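Local coordinates for nitronate monooxygenase family protein (Pseudomonas aeruginosa, PDB 4QIT) that catalyses the FMN-dependent oxidative denitrification of alkyl nitronates with molecular oxygen, the toxin propionate 3-nitronate being its best substrate, at residues A[36-41]-A[346-351]; A[59-64]-A[70-75]; A[160-165]-A[169-174]; A[262-267]-A[334-339]. The protein carries 1 engineered substitution. One frame throughout, in Å; residues are numbered along the deposited sequence.

Contact 1 of 4, residues A[36-41]-A[346-351]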
loop_
_atom_site.group_PDB
_atom_site.type_symbol
_atom_site.label_atom_id
_atom_site.label_comp_id
_atom_site.label_asym_id
_atom_site.label_seq_id
_atom_site.Cartn_x
_atom_site.Cartn_y
_atom_site.Cartn_z
ATOM N N ALA A 36 23.677 13.075 13.276
ATOM C CA ALA A 36 24.622 14.160 13.035
ATOM C C ALA A 36 25.214 14.077 11.637
ATOM O O ALA A 36 25.438 15.103 10.994
ATOM C CB ALA A 36 25.714 14.152 14.075
ATOM N N ALA A 37 25.465 12.860 11.170
ATOM C CA ALA A 37 26.003 12.660 9.829
ATOM C C ALA A 37 25.047 13.191 8.760
ATOM O O ALA A 37 25.456 13.897 7.831
ATOM C CB ALA A 37 26.331 11.192 9.595
ATOM N N VAL A 38 23.762 12.870 8.903
ATOM C CA VAL A 38 22.761 13.343 7.954
ATOM C C VAL A 38 22.581 14.859 8.014
ATOM O O VAL A 38 22.517 15.528 6.979
ATOM C CB VAL A 38 21.422 12.618 8.183
ATOM C CG1 VAL A 38 20.339 13.187 7.296
ATOM C CG2 VAL A 38 21.606 11.133 7.921
ATOM N N SER A 39 22.507 15.407 9.220
ATOM C CA SER A 39 22.400 16.852 9.382
ATOM C C SER A 39 23.638 17.566 8.828
ATOM O O SER A 39 23.509 18.542 8.103
ATOM C CB SER A 39 22.165 17.219 10.845
ATOM O OG SER A 39 20.859 16.821 11.262
ATOM N N ASN A 40 24.828 17.064 9.141
ATOM C CA ASN A 40 26.050 17.638 8.574
ATOM C C ASN A 40 26.056 17.626 7.046
ATOM O O ASN A 40 26.511 18.581 6.405
ATOM C CB ASN A 40 27.288 16.913 9.112
ATOM C CG ASN A 40 27.676 17.375 10.509
ATOM O OD1 ASN A 40 27.255 18.435 10.964
ATOM N ND2 ASN A 40 28.487 16.569 11.194
ATOM N N ALA A 41 25.542 16.550 6.457
ATOM C CA ALA A 41 25.526 16.418 5.002
ATOM C C ALA A 41 24.484 17.310 4.345
ATOM O O ALA A 41 24.530 17.524 3.133
ATOM C CB ALA A 41 25.318 14.983 4.595
ATOM N N GLU A 346 27.640 9.983 2.804
ATOM C CA GLU A 346 27.684 9.558 1.401
ATOM C C GLU A 346 26.293 9.205 0.878
ATOM O O GLU A 346 25.944 9.543 -0.253
ATOM C CB GLU A 346 28.645 8.379 1.178
ATOM C CG GLU A 346 28.730 7.949 -0.301
ATOM C CD GLU A 346 29.696 6.795 -0.571
ATOM O OE1 GLU A 346 30.480 6.410 0.332
ATOM O OE2 GLU A 346 29.674 6.266 -1.708
ATOM N N LEU A 347 25.493 8.523 1.689
ATOM C CA LEU A 347 24.145 8.203 1.238
ATOM C C LEU A 347 23.332 9.480 1.000
ATOM O O LEU A 347 22.672 9.603 -0.031
ATOM C CB LEU A 347 23.437 7.248 2.205
ATOM C CG LEU A 347 21.981 6.954 1.839
ATOM C CD1 LEU A 347 21.864 6.282 0.471
ATOM C CD2 LEU A 347 21.313 6.095 2.908
ATOM N N LEU A 348 23.385 10.426 1.934
ATOM C CA LEU A 348 22.695 11.698 1.750
ATOM C C LEU A 348 23.142 12.383 0.444
ATOM O O LEU A 348 22.309 12.768 -0.385
ATOM C CB LEU A 348 22.891 12.598 2.978
ATOM C CG LEU A 348 21.899 13.738 3.217
ATOM C CD1 LEU A 348 22.108 14.898 2.243
ATOM C CD2 LEU A 348 20.445 13.231 3.150
ATOM N N ARG A 349 24.455 12.494 0.256
ATOM C CA ARG A 349 25.051 13.056 -0.954
ATOM C C ARG A 349 24.520 12.367 -2.214
ATOM O O ARG A 349 24.143 13.026 -3.193
ATOM C CB ARG A 349 26.571 12.869 -0.863
ATOM C CG ARG A 349 27.435 13.911 -1.546
ATOM C CD ARG A 349 28.905 13.693 -1.167
ATOM N NE ARG A 349 29.086 13.750 0.276
ATOM C CZ ARG A 349 29.699 12.830 1.022
ATOM N NH1 ARG A 349 30.229 11.738 0.487
ATOM N NH2 ARG A 349 29.782 13.018 2.330
ATOM N N THR A 350 24.486 11.040 -2.173
ATOM C CA THR A 350 24.048 10.233 -3.303
ATOM C C THR A 350 22.574 10.474 -3.628
ATOM O O THR A 350 22.196 10.604 -4.795
ATOM C CB THR A 350 24.304 8.738 -3.037
ATOM O OG1 THR A 350 25.716 8.520 -2.853
ATOM C CG2 THR A 350 23.821 7.900 -4.201
ATOM N N LEU A 351 21.743 10.529 -2.592
ATOM C CA LEU A 351 20.331 10.854 -2.765
ATOM C C LEU A 351 20.120 12.219 -3.402
ATOM O O LEU A 351 19.239 12.380 -4.250
ATOM C CB LEU A 351 19.604 10.780 -1.425
ATOM C CG LEU A 351 19.514 9.374 -0.818
ATOM C CD1 LEU A 351 18.994 9.485 0.598
ATOM C CD2 LEU A 351 18.614 8.465 -1.648
#
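Leu348 touches both Ala41 and Val38 and carries the apolar contact between 36-41 and 346-351. Its CB lies 3.8 Å from Ala41 CB. Further out the leucine forks. The CD1 branch lies beside the alanine and approaches its carbonyl oxygen, with Leu348 CD1 3.7 Å from Ala41 O. The CD2 branch turns to the valine, where Leu348 CD2 meets Val38 CG1 at 4.1 Å, and the two side chains lie roughly perpendicular. Val38 offers CG1 because this methyl stands anti to its backbone N (chi1 175°).

Beyond this first shell, the start of helix 344-355 adds further packing. Ala344 touches Ala37 and Val38, and Ala345 touches Ala41. Ile21 of strand 21-23 packs on Leu348, and Gln23 of the same strand packs on Val38. Phe248 also touches Val38. On helix 32-41, Ser39 faces away from Leu348 and hydrogen-bonds to Pro71 O and Gly45 N.

No hydrogen bond joins 36-41 to 346-351. Here they meet by van der Waals contact, with one branched side chain spanning one turn of its neighbour, from Val38 to Ala41.

Contact 2 of 4, residues A[59-64]-A[70-75]; sequences ALIREV and KPFNVN. With FMN (flavin mononucleotide), chain C.
Phe72 CG sits between its backbone N and carbonyl carbon (chi1 60°), and this torsion turns the ring toward Val64 and Ile61 of helix 54-65. Val64 has CG1 anti to its own N, which brings that methyl over the ring face. The result is a CH-pi contact. Val64 CG1 stands 3.5 Å from the centroid of the Phe72 ring, only 12° off the ring normal, so it is almost exactly over the centre of one face.

Ile61, one turn earlier, comes to the ring at its edge. Its CG2 lies in the ring plane, 3.8 Å from Phe72 CZ. The other branch of Ile61 meets Val74, the next residue on the helix side of the strand, with Ile61 CG1 3.9 Å from Val74 CG2. Two helix residues thus hold the phenyl group on a face and at its rim, which should restrict its rotation. Ile47 of strand 45-48 packs on both Val64 and Val74 and extends this apolar layer.

The alternate residues of the strand serve other partners. Asn73 hydrogen-bonds through its side chain to Ser46 and Ser137. Asn75 reaches the flavin, where FMN N3 donates to Asn75 OD1 at 3.1 Å; the bond is bent, with an angle of 136° at the hydrogen.

The axes of 59-64 and 72-75 run nearly antiparallel. This is the helix-to-strand return of a beta-alpha-beta unit in a TIM barrel, with the helix outside and the cofactor-binding side chain inside.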
loop_
_atom_site.group_PDB
_atom_site.type_symbol
_atom_site.label_atom_id
_atom_site.label_comp_id
_atom_site.label_asym_id
_atom_site.label_seq_id
_atom_site.Cartn_x
_atom_site.Cartn_y
_atom_site.Cartn_z
ATOM N N ALA A 59 20.475 13.970 27.502
ATOM C CA ALA A 59 21.862 13.630 27.211
ATOM C C ALA A 59 22.043 13.253 25.747
ATOM O O ALA A 59 23.047 13.611 25.126
ATOM C CB ALA A 59 22.331 12.511 28.105
ATOM N N LEU A 60 21.071 12.523 25.205
ATOM C CA LEU A 60 21.091 12.132 23.799
ATOM C C LEU A 60 21.035 13.337 22.862
ATOM O O LEU A 60 21.731 13.377 21.847
ATOM C CB LEU A 60 19.932 11.178 23.498
ATOM C CG LEU A 60 20.122 9.755 24.023
ATOM C CD1 LEU A 60 18.822 8.984 23.935
ATOM C CD2 LEU A 60 21.228 9.037 23.250
ATOM N N ILE A 61 20.201 14.316 23.200
ATOM C CA ILE A 61 20.099 15.539 22.412
ATOM C C ILE A 61 21.438 16.278 22.445
ATOM O O ILE A 61 21.927 16.769 21.421
ATOM C CB ILE A 61 18.959 16.439 22.937
ATOM C CG1 ILE A 61 17.604 15.782 22.666
ATOM C CG2 ILE A 61 18.999 17.828 22.311
ATOM C CD1 ILE A 61 16.442 16.485 23.342
ATOM N N ARG A 62 22.053 16.321 23.620
ATOM C CA ARG A 62 23.339 16.984 23.751
ATOM C C ARG A 62 24.437 16.241 23.002
ATOM O O ARG A 62 25.348 16.868 22.456
ATOM C CB ARG A 62 23.686 17.187 25.224
ATOM C CG ARG A 62 22.733 18.167 25.873
ATOM C CD ARG A 62 23.099 18.504 27.297
ATOM N NE ARG A 62 22.176 19.502 27.831
ATOM C CZ ARG A 62 22.335 20.125 28.993
ATOM N NH1 ARG A 62 23.391 19.863 29.749
ATOM N NH2 ARG A 62 21.437 21.017 29.392
ATOM N N GLU A 63 24.342 14.915 22.942
ATOM C CA GLU A 63 25.312 14.151 22.160
ATOM C C GLU A 63 25.248 14.532 20.681
ATOM O O GLU A 63 26.285 14.698 20.030
ATOM C CB GLU A 63 25.106 12.641 22.328
ATOM C CG GLU A 63 25.515 12.106 23.697
ATOM C CD GLU A 63 25.385 10.593 23.806
ATOM O OE1 GLU A 63 25.275 10.087 24.946
ATOM O OE2 GLU A 63 25.396 9.911 22.757
ATOM N N VAL A 64 24.038 14.652 20.142
ATOM C CA VAL A 64 23.883 15.068 18.748
ATOM C C VAL A 64 24.525 16.438 18.521
ATOM O O VAL A 64 25.260 16.630 17.553
ATOM C CB VAL A 64 22.399 15.108 18.316
ATOM C CG1 VAL A 64 22.277 15.460 16.847
ATOM C CG2 VAL A 64 21.727 13.759 18.590
ATOM N N LYS A 70 24.118 21.654 12.954
ATOM C CA LYS A 70 22.945 21.803 12.114
ATOM C C LYS A 70 21.661 21.290 12.784
ATOM O O LYS A 70 21.721 20.615 13.815
ATOM C CB LYS A 70 23.219 21.144 10.746
ATOM C CG LYS A 70 24.288 21.906 9.941
ATOM C CD LYS A 70 24.843 21.112 8.764
ATOM C CE LYS A 70 26.052 21.787 8.105
ATOM N NZ LYS A 70 27.270 21.796 8.987
ATOM N N PRO A 71 20.496 21.679 12.243
ATOM C CA PRO A 71 19.212 21.237 12.799
ATOM C C PRO A 71 19.062 19.725 12.800
ATOM O O PRO A 71 19.538 19.059 11.891
ATOM C CB PRO A 71 18.200 21.836 11.825
ATOM C CG PRO A 71 18.889 23.104 11.361
ATOM C CD PRO A 71 20.306 22.680 11.177
ATOM N N PHE A 72 18.391 19.208 13.821
ATOM C CA PHE A 72 18.012 17.798 13.866
ATOM C C PHE A 72 16.650 17.647 14.531
ATOM O O PHE A 72 16.106 18.600 15.098
ATOM C CB PHE A 72 19.084 16.939 14.561
ATOM C CG PHE A 72 19.362 17.343 15.984
ATOM C CD1 PHE A 72 20.317 18.312 16.265
ATOM C CD2 PHE A 72 18.677 16.757 17.037
ATOM C CE1 PHE A 72 20.584 18.691 17.574
ATOM C CE2 PHE A 72 18.941 17.129 18.351
ATOM C CZ PHE A 72 19.899 18.103 18.615
ATOM N N ASN A 73 16.122 16.429 14.457
ATOM C CA ASN A 73 14.744 16.099 14.801
ATOM C C ASN A 73 14.750 15.125 15.976
ATOM O O ASN A 73 15.519 14.156 15.997
ATOM C CB ASN A 73 14.105 15.476 13.545
ATOM C CG ASN A 73 12.723 14.873 13.776
ATOM O OD1 ASN A 73 11.937 15.320 14.625
ATOM N ND2 ASN A 73 12.402 13.858 12.968
ATOM N N VAL A 74 13.915 15.411 16.970
ATOM C CA VAL A 74 13.781 14.555 18.144
ATOM C C VAL A 74 12.364 14.005 18.187
ATOM O O VAL A 74 11.399 14.774 18.186
ATOM C CB VAL A 74 14.112 15.317 19.440
ATOM C CG1 VAL A 74 13.874 14.434 20.653
ATOM C CG2 VAL A 74 15.563 15.790 19.400
ATOM N N ASN A 75 12.238 12.680 18.206
ATOM C CA ASN A 75 10.937 12.032 18.049
ATOM C C ASN A 75 10.434 11.388 19.339
ATOM O O ASN A 75 11.196 10.723 20.061
ATOM C CB ASN A 75 11.037 10.997 16.930
ATOM C CG ASN A 75 9.746 10.244 16.689
ATOM O OD1 ASN A 75 9.548 9.153 17.225
ATOM N ND2 ASN A 75 8.869 10.811 15.867
HETATM N N1 FMN C . 8.816 6.197 13.398
HETATM C C2 FMN C . 8.681 6.855 14.613
HETATM O O2 FMN C . 7.889 7.785 14.701
HETATM N N3 FMN C . 9.438 6.508 15.709
HETATM C C4 FMN C . 10.326 5.458 15.595
HETATM O O4 FMN C . 11.013 5.102 16.548
HETATM C C4A FMN C . 10.455 4.792 14.390
HETATM N N5 FMN C . 11.344 3.752 14.315
HETATM C C5A FMN C . 11.523 3.074 13.134
HETATM C C6 FMN C . 12.445 2.037 13.103
HETATM C C7 FMN C . 12.671 1.334 11.937
HETATM C C7M FMN C . 13.702 0.242 11.978
HETATM C C8 FMN C . 11.946 1.651 10.789
HETATM C C8M FMN C . 12.167 0.879 9.519
HETATM C C9 FMN C . 11.012 2.693 10.827
HETATM C C9A FMN C . 10.795 3.419 12.003
HETATM N N10 FMN C . 9.878 4.469 12.073
HETATM C C10 FMN C . 9.706 5.150 13.276
HETATM C "C1'" FMN C . 9.053 4.840 10.867
HETATM C "C2'" FMN C . 9.668 5.955 10.039
HETATM O "O2'" FMN C . 9.480 7.182 10.695
HETATM C "C3'" FMN C . 9.005 6.051 8.672
HETATM O "O3'" FMN C . 7.597 6.009 8.761
HETATM C "C4'" FMN C . 9.453 4.857 7.859
HETATM O "O4'" FMN C . 10.800 4.551 8.169
HETATM C "C5'" FMN C . 9.361 5.212 6.385
HETATM O "O5'" FMN C . 9.396 3.984 5.724
HETATM P P FMN C . 10.703 3.479 4.971
HETATM O O1P FMN C . 11.571 4.659 4.624
HETATM O O2P FMN C . 10.236 2.707 3.775
HETATM O O3P FMN C . 11.405 2.607 5.958
#

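Contact 3 of 4, residues A[160-165]-A[169-174]; sequences VCATTP and ALVEAA
Val171 packs on Val160 in the first half of a beta-alpha-beta unit of the TIM barrel, where strand 157-162 turns back into helix 165-173. The axes of 160-162 and 169-173 run nearly antiparallel, at 158°, and approach to 8.8 Å. Val171 points from the helix toward the strand.

From Val171 CB two methyls branch. CG1 is anti to the backbone N (chi1 169°) and comes to rest 3.8 Å from Val160 CB. CG2 has more neighbours. Val171 CG2 lies 3.6 Å from Val160 CG1, and it also meets Val160 CB. More distant are Cys161 O and Ala162 CB, the latter at 4.3 Å from Val171 CG2. The two valines lie alongside each other, pointing opposite ways, so each overlaps the flank of the other. Val179 of strand 178-182 touches both Val171 and Ala162 and continues the apolar layer between helix and barrel wall.

Cys161 faces the other way. Its side chain lies about 6 Å from the bound FMN and packs on Gln182, whose NE2 hydrogen-bonds to the flavin. The strand therefore separates a helix-packing side from a cofactor side.

After the strand, Thr164 is the N-cap of the helix, with its OG1 bonded to Glu167 N. Arg271 of the second subunit packs on this threonine. The first turn then closes by an ordinary helical bond, in which Ala169 N donates to Pro165 O at 2.9 Å.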
loop_
_atom_site.group_PDB
_atom_site.type_symbol
_atom_site.label_atom_id
_atom_site.label_comp_id
_atom_site.label_asym_id
_atom_site.label_seq_id
_atom_site.Cartn_x
_atom_site.Cartn_y
_atom_site.Cartn_z
ATOM N N VAL A 160 4.007 15.853 12.894
ATOM C CA VAL A 160 3.249 14.700 13.375
ATOM C C VAL A 160 2.964 13.753 12.217
ATOM O O VAL A 160 2.614 14.189 11.121
ATOM C CB VAL A 160 1.905 15.114 14.042
ATOM C CG1 VAL A 160 1.203 13.891 14.638
ATOM C CG2 VAL A 160 2.119 16.154 15.130
ATOM N N CYS A 161 3.127 12.456 12.456
ATOM C CA CYS A 161 2.821 11.451 11.451
ATOM C C CYS A 161 1.316 11.189 11.347
ATOM O O CYS A 161 0.605 11.140 12.367
ATOM C CB CYS A 161 3.538 10.158 11.821
ATOM S SG CYS A 161 3.240 8.808 10.696
ATOM N N ALA A 162 0.827 11.034 10.121
ATOM C CA ALA A 162 -0.565 10.635 9.888
ATOM C C ALA A 162 -0.614 9.593 8.784
ATOM O O ALA A 162 0.226 9.618 7.873
ATOM C CB ALA A 162 -1.409 11.835 9.511
ATOM N N THR A 163 -1.595 8.690 8.850
ATOM C CA THR A 163 -1.741 7.640 7.835
ATOM C C THR A 163 -2.970 7.814 6.952
ATOM O O THR A 163 -3.151 7.069 5.996
ATOM C CB THR A 163 -1.764 6.210 8.440
ATOM O OG1 THR A 163 -2.977 6.018 9.185
ATOM C CG2 THR A 163 -0.541 5.962 9.311
ATOM N N THR A 164 -3.820 8.786 7.285
ATOM C CA THR A 164 -5.063 9.010 6.543
ATOM C C THR A 164 -5.366 10.495 6.519
ATOM O O THR A 164 -4.861 11.242 7.358
ATOM C CB THR A 164 -6.284 8.338 7.219
ATOM O OG1 THR A 164 -6.540 8.987 8.474
ATOM C CG2 THR A 164 -6.063 6.842 7.427
ATOM N N PRO A 165 -6.216 10.924 5.580
ATOM C CA PRO A 165 -6.687 12.316 5.582
ATOM C C PRO A 165 -7.368 12.709 6.896
ATOM O O PRO A 165 -7.227 13.859 7.336
ATOM C CB PRO A 165 -7.699 12.323 4.440
ATOM C CG PRO A 165 -7.146 11.315 3.470
ATOM C CD PRO A 165 -6.625 10.211 4.354
ATOM N N ALA A 169 -6.157 15.734 9.327
ATOM C CA ALA A 169 -7.013 16.817 9.819
ATOM C C ALA A 169 -6.766 17.085 11.302
ATOM O O ALA A 169 -6.800 18.235 11.755
ATOM C CB ALA A 169 -8.476 16.495 9.567
ATOM N N LEU A 170 -6.516 16.022 12.058
ATOM C CA LEU A 170 -6.221 16.153 13.481
ATOM C C LEU A 170 -4.847 16.787 13.692
ATOM O O LEU A 170 -4.645 17.558 14.635
ATOM C CB LEU A 170 -6.319 14.791 14.185
ATOM C CG LEU A 170 -7.699 14.127 14.156
ATOM C CD1 LEU A 170 -7.681 12.721 14.760
ATOM C CD2 LEU A 170 -8.711 15.002 14.885
ATOM N N VAL A 171 -3.900 16.478 12.809
ATOM C CA VAL A 171 -2.587 17.101 12.884
ATOM C C VAL A 171 -2.707 18.597 12.629
ATOM O O VAL A 171 -2.061 19.408 13.307
ATOM C CB VAL A 171 -1.611 16.447 11.887
ATOM C CG1 VAL A 171 -0.312 17.253 11.766
ATOM C CG2 VAL A 171 -1.323 15.034 12.331
ATOM N N GLU A 172 -3.543 18.957 11.659
ATOM C CA GLU A 172 -3.789 20.359 11.348
ATOM C C GLU A 172 -4.407 21.061 12.547
ATOM O O GLU A 172 -3.983 22.158 12.910
ATOM C CB GLU A 172 -4.701 20.500 10.125
ATOM C CG GLU A 172 -4.058 20.069 8.824
ATOM C CD GLU A 172 -5.055 19.963 7.683
ATOM O OE1 GLU A 172 -4.639 19.571 6.570
ATOM O OE2 GLU A 172 -6.252 20.264 7.898
ATOM N N ALA A 173 -5.385 20.414 13.174
ATOM C CA ALA A 173 -6.072 21.005 14.326
ATOM C C ALA A 173 -5.164 21.154 15.551
ATOM O O ALA A 173 -5.403 22.003 16.416
ATOM C CB ALA A 173 -7.316 20.197 14.679
ATOM N N ALA A 174 -4.126 20.324 15.622
ATOM C CA ALA A 174 -3.152 20.380 16.704
ATOM C C ALA A 174 -2.172 21.535 16.504
ATOM O O ALA A 174 -1.422 21.895 17.417
ATOM C CB ALA A 174 -2.398 19.055 16.797
#

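Contact 4 of 4, residues A[262-267]-A[334-339]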
loop_
_atom_site.group_PDB
_atom_site.type_symbol
_atom_site.label_atom_id
_atom_site.label_comp_id
_atom_site.label_asym_id
_atom_site.label_seq_id
_atom_site.Cartn_x
_atom_site.Cartn_y
_atom_site.Cartn_z
ATOM N N GLU A 262 22.771 -8.268 8.078
ATOM C CA GLU A 262 22.790 -9.470 7.238
ATOM C C GLU A 262 21.397 -9.794 6.680
ATOM O O GLU A 262 21.253 -10.110 5.496
ATOM C CB GLU A 262 23.326 -10.664 8.032
ATOM C CG GLU A 262 23.110 -12.008 7.379
ATOM C CD GLU A 262 23.620 -13.161 8.227
ATOM O OE1 GLU A 262 23.194 -13.285 9.400
ATOM O OE2 GLU A 262 24.451 -13.944 7.718
ATOM N N ALA A 263 20.382 -9.713 7.540
ATOM C CA ALA A 263 18.995 -9.961 7.152
ATOM C C ALA A 263 18.554 -9.014 6.038
ATOM O O ALA A 263 17.963 -9.439 5.039
ATOM C CB ALA A 263 18.083 -9.799 8.356
ATOM N N LEU A 264 18.846 -7.730 6.215
ATOM C CA LEU A 264 18.386 -6.712 5.279
ATOM C C LEU A 264 19.171 -6.757 3.961
ATOM O O LEU A 264 18.636 -6.411 2.905
ATOM C CB LEU A 264 18.434 -5.325 5.938
ATOM C CG LEU A 264 17.973 -4.118 5.122
ATOM C CD1 LEU A 264 16.544 -4.334 4.604
ATOM C CD2 LEU A 264 18.057 -2.880 5.993
ATOM N N LYS A 265 20.425 -7.200 4.012
ATOM C CA LYS A 265 21.224 -7.334 2.793
ATOM C C LYS A 265 20.891 -8.574 1.956
ATOM O O LYS A 265 21.124 -8.580 0.746
ATOM C CB LYS A 265 22.724 -7.293 3.110
ATOM C CG LYS A 265 23.231 -5.891 3.391
ATOM C CD LYS A 265 24.747 -5.830 3.449
ATOM C CE LYS A 265 25.274 -6.317 4.786
ATOM N NZ LYS A 265 26.732 -6.012 4.936
ATOM N N GLY A 266 20.335 -9.607 2.586
ATOM C CA GLY A 266 20.147 -10.889 1.923
ATOM C C GLY A 266 18.762 -11.116 1.360
ATOM O O GLY A 266 17.992 -10.164 1.183
ATOM N N PRO A 267 18.427 -12.384 1.078
ATOM C CA PRO A 267 17.179 -12.697 0.375
ATOM C C PRO A 267 15.909 -12.402 1.179
ATOM O O PRO A 267 14.842 -12.265 0.593
ATOM C CB PRO A 267 17.299 -14.198 0.081
ATOM C CG PRO A 267 18.298 -14.712 1.074
ATOM C CD PRO A 267 19.242 -13.583 1.354
ATOM N N GLN A 334 8.729 -1.510 2.345
ATOM C CA GLN A 334 8.510 -2.331 1.159
ATOM C C GLN A 334 9.534 -2.065 0.054
ATOM O O GLN A 334 9.559 -2.782 -0.943
ATOM C CB GLN A 334 7.072 -2.184 0.653
ATOM C CG GLN A 334 6.042 -2.808 1.592
ATOM C CD GLN A 334 4.626 -2.694 1.062
ATOM O OE1 GLN A 334 4.297 -1.751 0.346
ATOM N NE2 GLN A 334 3.784 -3.677 1.390
ATOM N N GLY A 335 10.392 -1.066 0.236
ATOM C CA GLY A 335 11.516 -0.858 -0.667
ATOM C C GLY A 335 12.803 -1.512 -0.194
ATOM O O GLY A 335 13.878 -1.191 -0.716
ATOM N N ALA A 336 12.687 -2.428 0.767
ATOM C CA ALA A 336 13.854 -3.064 1.390
ATOM C C ALA A 336 14.880 -3.631 0.416
ATOM O O ALA A 336 16.089 -3.497 0.653
ATOM C CB ALA A 336 13.420 -4.142 2.371
ATOM N N ALA A 337 14.417 -4.233 -0.680
ATOM C CA ALA A 337 15.349 -4.851 -1.632
ATOM C C ALA A 337 16.250 -3.833 -2.319
ATOM O O ALA A 337 17.255 -4.204 -2.947
ATOM C CB ALA A 337 14.598 -5.685 -2.667
ATOM N N LEU A 338 15.921 -2.554 -2.185
ATOM C CA LEU A 338 16.723 -1.492 -2.789
ATOM C C LEU A 338 17.695 -0.848 -1.794
ATOM O O LEU A 338 18.323 0.178 -2.098
ATOM C CB LEU A 338 15.815 -0.423 -3.388
ATOM C CG LEU A 338 14.746 -0.961 -4.340
ATOM C CD1 LEU A 338 13.803 0.169 -4.758
ATOM C CD2 LEU A 338 15.387 -1.623 -5.538
ATOM N N ALA A 339 17.816 -1.444 -0.609
ATOM C CA ALA A 339 18.731 -0.942 0.411
ATOM C C ALA A 339 20.178 -0.957 -0.063
ATOM O O ALA A 339 20.601 -1.856 -0.805
ATOM C CB ALA A 339 18.579 -1.739 1.706
HETATM O O HOH W 1 18.247 -5.460 0.375
#
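Ala336 O is gripped from two sources, a backbone N-H and a water. Ala339 N donates to Ala336 O at 3.0 Å, and the water lies 2.9 Å from Ala336 O. The same water is 2.7 Å from Leu264 O, so it links the last turn of helix 258-265 to the short 3-10 segment 336-338. No direct hydrogen bond crosses between the two segments.

Beside this polar link the side chains form a small apolar contact. Leu264 CG is anti to the backbone N (chi1 -179°), and the chain extends from the helix to the two alanines. Its CD1 meets Ala336 CB at 3.8 Å. The branch point, Leu264 CG, passes Ala339 CB at 4.2 Å. Both alanines direct their CB atoms at the helix, and the 3-10 turn brings them to the same side.

Further out, Lys265 forms a salt bridge with Glu341, just after the second segment. Gln334 holds the second subunit, with hydrogen bonds to Ala201 O and Gly203 N of that chain. The side chain of Leu264 is about 4 Å from that of Thr246, which hydrogen-bonds to FMN.

The contact is of mixed character. The leucine packs on two methyl groups beside the water bridge. The water lies within hydrogen-bonding distance of both carbonyls and joins helix and turn near the cofactor.

Overall arrangement
The four contacts are spread round one TIM barrel domain. Contact 1 spans nearly the whole chain, bringing a helix near the start against one at the end, and contacts 2, 3 and 4 follow in that order between its halves. Contacts 1 and 2 touch, with centres about 16 Å apart. Contacts 2 and 3 share the parallel sheet, at strands 72-77 and 157-162, and their centres are about 24 Å apart. Contact 4 lies away from that sheet, its centre about 30 Å from that of contact 3 and across the centre of the chain. Contact 2 supplies a bond to FMN, and contacts 3 and 4 have side chains within about 8 Å of it.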